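UPF0255 protein frsA (Vibrio vulnificus, PDB 4I4C) probably hydrolyses carboxylic esters as a serine esterase of the alpha/beta-hydrolase superfamily, while its physiological substrate remains unsettled. Local coordinates at residues 51-54 / 55-59. Numbering follows the deposited sequence.
Sequences NLRR and LQWVW
The carbonyl oxygen of Arg-53 receives the backbone N-H of Trp-57, with Trp-57 N 2.8 Å from Arg-53 O and a nearly straight N-H...O angle of 169°. One residue on, Val-58 N donates a second helical hydrogen bond to Arg-54 O, 3.1 Å away. These are the first two i to i+4 bonds of helix 54-60, for which Arg-53 is the N-cap residue. The indole of Trp-57, met edge-to-face by Tyr-137, turns back over the chain that leads into its own helix: with CG beside the backbone N (chi1 -67°), its six-membered ring lies over Arg-53, whose CB makes a CH-pi contact 3.8 Å from the ring centroid. The Arg-53 side chain bends at chi2 (-103°) and runs alongside Gln-56, bringing Arg-53 CD to 3.3 Å from Gln-56 OE1. Beyond the bend, Arg-53 NE donates to Asn-51 OD1 at 3.0 Å, in the guanidinium plane and on a lone pair of the amide oxygen, while NH2 forms a salt bridge with Asp-203. Bonds at NE and NH2 should restrict rotation of the guanidinium. Gln-56, its NE2 bonded to Gln-60, lines the pocket occupied by a polyether, probably from the crystallisation liquor.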
ATOM      1  N   ASN A  51      11.593  -6.937  -2.549  1.00 21.19           N
ATOM      2  CA  ASN A  51      11.186  -7.654  -1.356  1.00 19.88           C
ATOM      3  C   ASN A  51       9.937  -8.449  -1.706  1.00 17.53           C
ATOM      4  O   ASN A  51       8.905  -7.883  -2.051  1.00 18.57           O
ATOM      5  CB  ASN A  51      10.927  -6.709  -0.180  1.00 20.05           C
ATOM      6  CG  ASN A  51      10.560  -7.455   1.099  1.00 25.69           C
ATOM      7  OD1 ASN A  51       9.468  -7.286   1.627  1.00 26.50           O
ATOM      8  ND2 ASN A  51      11.469  -8.302   1.586  1.00 18.84           N
ATOM      9  N   LEU A  52      10.066  -9.769  -1.665  1.00 16.80           N
ATOM     10  CA  LEU A  52       8.969 -10.690  -1.946  1.00 20.60           C
ATOM     11  C   LEU A  52       7.949 -10.690  -0.815  1.00 25.34           C
ATOM     12  O   LEU A  52       8.300 -10.878   0.352  1.00 28.02           O
ATOM     13  CB  LEU A  52       9.522 -12.103  -2.107  1.00 21.28           C
ATOM     14  CG  LEU A  52       9.471 -12.697  -3.498  1.00 27.46           C
ATOM     15  CD1 LEU A  52      10.021 -11.707  -4.495  1.00 20.80           C
ATOM     16  CD2 LEU A  52      10.234 -14.015  -3.509  1.00 26.30           C
ATOM     17  N   ARG A  53       6.690 -10.483  -1.178  1.00 18.36           N
ATOM     18  CA  ARG A  53       5.585 -10.449  -0.225  1.00 15.90           C
ATOM     19  C   ARG A  53       4.615 -11.620  -0.466  1.00 17.01           C
ATOM     20  O   ARG A  53       3.401 -11.409  -0.562  1.00 13.76           O
ATOM     21  CB  ARG A  53       4.816  -9.143  -0.402  1.00 21.57           C
ATOM     22  CG  ARG A  53       5.690  -7.894  -0.466  1.00 26.59           C
ATOM     23  CD  ARG A  53       5.659  -7.131   0.834  1.00 35.67           C
ATOM     24  NE  ARG A  53       6.759  -6.167   0.927  1.00 47.59           N
ATOM     25  CZ  ARG A  53       6.647  -4.863   0.683  1.00 42.18           C
ATOM     26  NH1 ARG A  53       5.478  -4.346   0.329  1.00 44.53           N
ATOM     27  NH2 ARG A  53       7.710  -4.074   0.797  1.00 31.45           N
ATOM     28  N   ARG A  54       5.149 -12.836  -0.588  1.00 15.34           N
ATOM     29  CA  ARG A  54       4.337 -14.030  -0.868  1.00 20.17           C
ATOM     30  C   ARG A  54       3.056 -14.137  -0.038  1.00 23.20           C
ATOM     31  O   ARG A  54       1.964 -14.259  -0.594  1.00 17.92           O
ATOM     32  CB  ARG A  54       5.144 -15.309  -0.650  1.00 24.13           C
ATOM     33  CG  ARG A  54       6.072 -15.716  -1.761  1.00 21.81           C
ATOM     34  CD  ARG A  54       6.658 -17.071  -1.390  1.00 26.93           C
ATOM     35  NE  ARG A  54       7.295 -17.759  -2.506  1.00 24.31           N
ATOM     36  CZ  ARG A  54       8.596 -17.696  -2.776  1.00 20.36           C
ATOM     37  NH1 ARG A  54       9.400 -16.963  -2.020  1.00 19.70           N
ATOM     38  NH2 ARG A  54       9.099 -18.366  -3.806  1.00 30.30           N
ATOM     39  N   LEU A  55       3.200 -14.111   1.288  1.00 16.42           N
ATOM     40  CA  LEU A  55       2.053 -14.209   2.193  1.00 22.24           C
ATOM     41  C   LEU A  55       1.098 -13.007   2.101  1.00 13.39           C
ATOM     42  O   LEU A  55      -0.117 -13.173   2.200  1.00 20.08           O
ATOM     43  CB  LEU A  55       2.524 -14.431   3.641  1.00 21.79           C
ATOM     44  CG  LEU A  55       3.248 -15.773   3.807  1.00 25.82           C
ATOM     45  CD1 LEU A  55       3.685 -16.049   5.236  1.00 32.35           C
ATOM     46  CD2 LEU A  55       2.352 -16.869   3.343  1.00 24.27           C
ATOM     47  N   GLN A  56       1.639 -11.807   1.900  1.00 18.25           N
ATOM     48  CA  GLN A  56       0.788 -10.627   1.722  1.00 17.56           C
ATOM     49  C   GLN A  56      -0.063 -10.763   0.461  1.00 22.14           C
ATOM     50  O   GLN A  56      -1.260 -10.513   0.465  1.00 21.56           O
ATOM     51  CB  GLN A  56       1.623  -9.352   1.643  1.00 19.77           C
ATOM     52  CG  GLN A  56       0.795  -8.078   1.589  1.00 26.75           C
ATOM     53  CD  GLN A  56       1.587  -6.875   1.092  1.00 29.36           C
ATOM     54  OE1 GLN A  56       2.541  -6.445   1.727  1.00 32.66           O
ATOM     55  NE2 GLN A  56       1.190  -6.333  -0.055  1.00 30.41           N
ATOM     56  N   TRP A  57       0.574 -11.150  -0.634  1.00 16.93           N
ATOM     57  CA  TRP A  57      -0.135 -11.266  -1.905  1.00 15.82           C
ATOM     58  C   TRP A  57      -1.230 -12.339  -1.850  1.00 17.35           C
ATOM     59  O   TRP A  57      -2.325 -12.137  -2.370  1.00 21.79           O
ATOM     60  CB  TRP A  57       0.854 -11.460  -3.056  1.00 11.61           C
ATOM     61  CG  TRP A  57       1.694 -10.244  -3.273  1.00 11.82           C
ATOM     62  CD1 TRP A  57       1.321  -8.948  -3.059  1.00 20.45           C
ATOM     63  CD2 TRP A  57       3.059 -10.201  -3.709  1.00 18.64           C
ATOM     64  NE1 TRP A  57       2.364  -8.102  -3.354  1.00 24.28           N
ATOM     65  CE2 TRP A  57       3.439  -8.848  -3.762  1.00 15.55           C
ATOM     66  CE3 TRP A  57       3.993 -11.175  -4.067  1.00 18.82           C
ATOM     67  CZ2 TRP A  57       4.721  -8.440  -4.148  1.00 16.90           C
ATOM     68  CZ3 TRP A  57       5.262 -10.766  -4.456  1.00 19.59           C
ATOM     69  CH2 TRP A  57       5.611  -9.411  -4.491  1.00 12.77           C
ATOM     70  N   VAL A  58      -0.953 -13.450  -1.176  1.00 19.07           N
ATOM     71  CA  VAL A  58      -1.953 -14.502  -0.994  1.00 20.49           C
ATOM     72  C   VAL A  58      -3.121 -13.982  -0.147  1.00 20.09           C
ATOM     73  O   VAL A  58      -4.270 -14.134  -0.514  1.00 16.28           O
ATOM     74  CB  VAL A  58      -1.330 -15.747  -0.339  1.00 23.49           C
ATOM     75  CG1 VAL A  58      -2.409 -16.709   0.140  1.00 23.90           C
ATOM     76  CG2 VAL A  58      -0.372 -16.423  -1.311  1.00 24.95           C
ATOM     77  N   TRP A  59      -2.800 -13.354   0.976  1.00 17.47           N
ATOM     78  CA  TRP A  59      -3.791 -12.660   1.799  1.00 22.52           C
ATOM     79  C   TRP A  59      -4.684 -11.729   0.959  1.00 23.54           C
ATOM     80  O   TRP A  59      -5.907 -11.736   1.083  1.00 20.36           O
ATOM     81  CB  TRP A  59      -3.060 -11.862   2.874  1.00 19.39           C
ATOM     82  CG  TRP A  59      -3.922 -11.308   3.953  1.00 31.10           C
ATOM     83  CD1 TRP A  59      -5.070 -11.853   4.459  1.00 37.93           C
ATOM     84  CD2 TRP A  59      -3.702 -10.086   4.677  1.00 40.97           C
ATOM     85  NE1 TRP A  59      -5.578 -11.045   5.449  1.00 39.55           N
ATOM     86  CE2 TRP A  59      -4.754  -9.959   5.608  1.00 42.28           C
ATOM     87  CE3 TRP A  59      -2.716  -9.088   4.626  1.00 39.61           C
ATOM     88  CZ2 TRP A  59      -4.848  -8.870   6.483  1.00 43.38           C
ATOM     89  CZ3 TRP A  59      -2.812  -8.004   5.500  1.00 41.07           C
ATOM     90  CH2 TRP A  59      -3.870  -7.907   6.413  1.00 39.41           C
TER